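Local structure of OBody AM1L10 (Pyrobaculum aerophilum, 4GN3) at residues B[31-42]-B[68-76]. The protein is an engineered OB-fold binding protein (OBody), probably selected to recognise the second protein with which it is found in complex. Sequence-based numbering, arbitrary orientation.
Sequences VASLGDYGRVKI and FKVFAELSR
Phe71 carries CG anti to its backbone N (chi1 -176°), driving the ring from the helix toward the hairpin and under Lys41, whose chain bends at chi4 to turn its ammonium back to the turn. Lysine suits this place because its apolar methylenes can pass across two aromatic rings while its end reaches polar atoms; a flat, apolar phenylalanine offers them a broad face. Lys41 CB makes a CH-pi contact over one face of Phe71, 3.9 Å from the ring centroid, and Lys41 CE comes within 3.6 Å of Phe68 CD2. Lys41 NZ meets Asp36 OD1 (2.8 Å) from above the carboxylate plane, and a lone pair of Gly38 O. OD1 also accepts from Gly38 N, closing an Asx turn. A methionine in place of Lys41 would probably leave the Asp36 carboxylate without its countercharge and the turn less firmly held. Further along, branched Leu34 fits between Phe71 and Leu74, its CD2 3.8 Å from Phe71 CE1. Arginine's flat guanidinium lets Arg76 lay a face over Ala32 O while a water links its NH1 to Leu34 N. Helix 65-73 thus packs against the hairpin of strands 24-36 and 40-46 in the OB fold, Phe71 also touching Leu58 of strand 54-59.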
# COMPACT_ATOMS: atom_id res chain seq x y z
N VAL B 31 15.56 -3.91 -8.54
CA VAL B 31 14.56 -3.20 -7.74
C VAL B 31 14.46 -1.75 -8.19
O VAL B 31 15.41 -0.97 -8.06
CB VAL B 31 14.90 -3.29 -6.23
CG1 VAL B 31 13.94 -2.45 -5.39
CG2 VAL B 31 14.89 -4.75 -5.77
N ALA B 32 13.31 -1.39 -8.75
CA ALA B 32 13.07 -0.03 -9.22
C ALA B 32 12.66 0.88 -8.06
O ALA B 32 13.10 2.03 -7.98
CB ALA B 32 12.02 -0.02 -10.32
N SER B 33 11.82 0.37 -7.18
CA SER B 33 11.41 1.11 -5.98
C SER B 33 10.89 0.17 -4.89
O SER B 33 10.58 -1.00 -5.14
CB SER B 33 10.33 2.15 -6.32
OG SER B 33 9.14 1.52 -6.76
N LEU B 34 10.82 0.71 -3.68
CA LEU B 34 10.30 0.00 -2.53
C LEU B 34 9.30 0.91 -1.83
O LEU B 34 9.52 2.12 -1.72
CB LEU B 34 11.43 -0.37 -1.57
CG LEU B 34 12.51 -1.36 -2.04
CD1 LEU B 34 13.77 -1.18 -1.20
CD2 LEU B 34 12.00 -2.79 -1.96
N GLY B 35 8.21 0.32 -1.36
CA GLY B 35 7.20 1.04 -0.58
C GLY B 35 6.86 0.24 0.66
O GLY B 35 6.60 -0.96 0.58
N ASP B 36 6.91 0.90 1.81
CA ASP B 36 6.57 0.24 3.06
C ASP B 36 5.45 1.01 3.76
O ASP B 36 5.68 2.10 4.29
CB ASP B 36 7.81 0.11 3.95
CG ASP B 36 7.56 -0.73 5.20
OD1 ASP B 36 6.40 -0.88 5.64
OD2 ASP B 36 8.56 -1.23 5.75
N TYR B 37 4.25 0.44 3.75
CA TYR B 37 3.09 1.13 4.30
C TYR B 37 2.57 0.42 5.54
O TYR B 37 1.49 0.72 6.05
CB TYR B 37 2.01 1.29 3.20
CG TYR B 37 2.60 1.81 1.91
CD1 TYR B 37 2.81 0.96 0.82
CD2 TYR B 37 3.01 3.14 1.79
CE1 TYR B 37 3.38 1.43 -0.36
CE2 TYR B 37 3.57 3.61 0.63
CZ TYR B 37 3.76 2.76 -0.44
OH TYR B 37 4.32 3.26 -1.58
N GLY B 38 3.38 -0.51 6.05
CA GLY B 38 3.03 -1.30 7.21
C GLY B 38 2.55 -2.68 6.80
O GLY B 38 3.36 -3.55 6.44
N ARG B 39 1.23 -2.87 6.85
CA ARG B 39 0.59 -4.14 6.49
C ARG B 39 0.79 -4.50 5.02
O ARG B 39 0.80 -5.68 4.66
CB ARG B 39 -0.91 -4.11 6.83
CG ARG B 39 -1.21 -4.24 8.32
CD ARG B 39 -2.65 -3.85 8.63
NE ARG B 39 -2.83 -2.40 8.53
CZ ARG B 39 -4.00 -1.78 8.40
NH1 ARG B 39 -5.14 -2.46 8.34
NH2 ARG B 39 -4.01 -0.45 8.32
N VAL B 40 0.93 -3.48 4.17
CA VAL B 40 1.28 -3.68 2.75
C VAL B 40 2.69 -3.16 2.48
O VAL B 40 3.02 -2.03 2.85
CB VAL B 40 0.32 -2.93 1.80
CG1 VAL B 40 0.72 -3.16 0.34
CG2 VAL B 40 -1.11 -3.37 2.00
N LYS B 41 3.49 -3.98 1.81
CA LYS B 41 4.79 -3.56 1.29
C LYS B 41 4.85 -3.92 -0.19
O LYS B 41 4.32 -4.96 -0.61
CB LYS B 41 5.93 -4.22 2.08
CG LYS B 41 5.88 -3.96 3.58
CD LYS B 41 7.00 -4.64 4.33
CE LYS B 41 6.69 -4.78 5.81
NZ LYS B 41 6.22 -3.52 6.47
N ILE B 42 5.50 -3.07 -0.98
CA ILE B 42 5.56 -3.24 -2.43
C ILE B 42 7.00 -3.09 -2.93
O ILE B 42 7.68 -2.12 -2.60
CB ILE B 42 4.63 -2.25 -3.16
CG1 ILE B 42 3.17 -2.51 -2.75
CG2 ILE B 42 4.81 -2.35 -4.68
CD1 ILE B 42 2.22 -1.35 -3.00
N PHE B 68 8.83 -11.42 4.14
CA PHE B 68 9.00 -10.11 4.78
C PHE B 68 10.45 -9.92 5.27
O PHE B 68 10.99 -8.81 5.24
CB PHE B 68 8.02 -9.93 5.94
CG PHE B 68 6.61 -9.58 5.50
CD1 PHE B 68 5.59 -10.52 5.60
CD2 PHE B 68 6.31 -8.31 5.01
CE1 PHE B 68 4.30 -10.20 5.20
CE2 PHE B 68 5.02 -7.99 4.62
CZ PHE B 68 4.01 -8.93 4.71
N LYS B 69 11.07 -11.01 5.70
CA LYS B 69 12.49 -10.98 6.08
C LYS B 69 13.37 -10.65 4.86
O LYS B 69 14.28 -9.84 4.96
CB LYS B 69 12.92 -12.29 6.75
CG LYS B 69 12.31 -12.50 8.13
N VAL B 70 13.06 -11.26 3.71
CA VAL B 70 13.77 -10.92 2.47
C VAL B 70 13.52 -9.46 2.07
O VAL B 70 14.45 -8.75 1.67
CB VAL B 70 13.41 -11.86 1.29
CG1 VAL B 70 14.23 -11.49 0.07
CG2 VAL B 70 13.65 -13.31 1.66
N PHE B 71 12.27 -9.02 2.19
CA PHE B 71 11.93 -7.63 1.86
C PHE B 71 12.78 -6.64 2.66
O PHE B 71 13.25 -5.64 2.11
CB PHE B 71 10.43 -7.33 2.06
CG PHE B 71 10.04 -5.94 1.65
CD1 PHE B 71 9.56 -5.69 0.37
CD2 PHE B 71 10.17 -4.87 2.54
CE1 PHE B 71 9.21 -4.40 -0.01
CE2 PHE B 71 9.82 -3.59 2.16
CZ PHE B 71 9.35 -3.35 0.88
N ALA B 72 12.97 -6.92 3.94
CA ALA B 72 13.79 -6.09 4.83
C ALA B 72 15.26 -5.95 4.37
O ALA B 72 15.92 -4.97 4.71
CB ALA B 72 13.73 -6.61 6.26
N GLU B 73 15.74 -6.92 3.59
CA GLU B 73 17.10 -6.89 3.05
C GLU B 73 17.23 -6.08 1.76
O GLU B 73 18.34 -5.78 1.32
CB GLU B 73 17.59 -8.31 2.75
CG GLU B 73 17.71 -9.25 3.94
CD GLU B 73 18.15 -10.63 3.49
OE1 GLU B 73 19.31 -10.77 3.04
OE2 GLU B 73 17.33 -11.57 3.57
N LEU B 74 16.09 -5.76 1.14
CA LEU B 74 16.07 -5.15 -0.19
C LEU B 74 16.50 -3.68 -0.22
O LEU B 74 16.14 -2.91 0.66
CB LEU B 74 14.66 -5.27 -0.79
CG LEU B 74 14.29 -6.28 -1.89
CD1 LEU B 74 15.16 -7.53 -1.93
CD2 LEU B 74 12.82 -6.65 -1.78
N SER B 75 17.26 -3.33 -1.26
CA SER B 75 17.57 -1.94 -1.59
C SER B 75 17.32 -1.71 -3.08
O SER B 75 17.33 -2.65 -3.88
CB SER B 75 19.05 -1.64 -1.30
OG SER B 75 19.39 -2.01 0.02
N ARG B 76 17.10 -0.45 -3.45
CA ARG B 76 17.01 -0.09 -4.87
C ARG B 76 18.27 -0.56 -5.59
O ARG B 76 19.36 -0.52 -5.02
CB ARG B 76 16.86 1.42 -5.04
CG ARG B 76 15.51 1.97 -4.59
CD ARG B 76 15.53 3.49 -4.55
NE ARG B 76 15.32 4.10 -5.86
CZ ARG B 76 14.20 4.71 -6.24
NH1 ARG B 76 13.16 4.80 -5.42
NH2 ARG B 76 14.11 5.24 -7.46
O HOH W 1 12.38 3.22 -3.43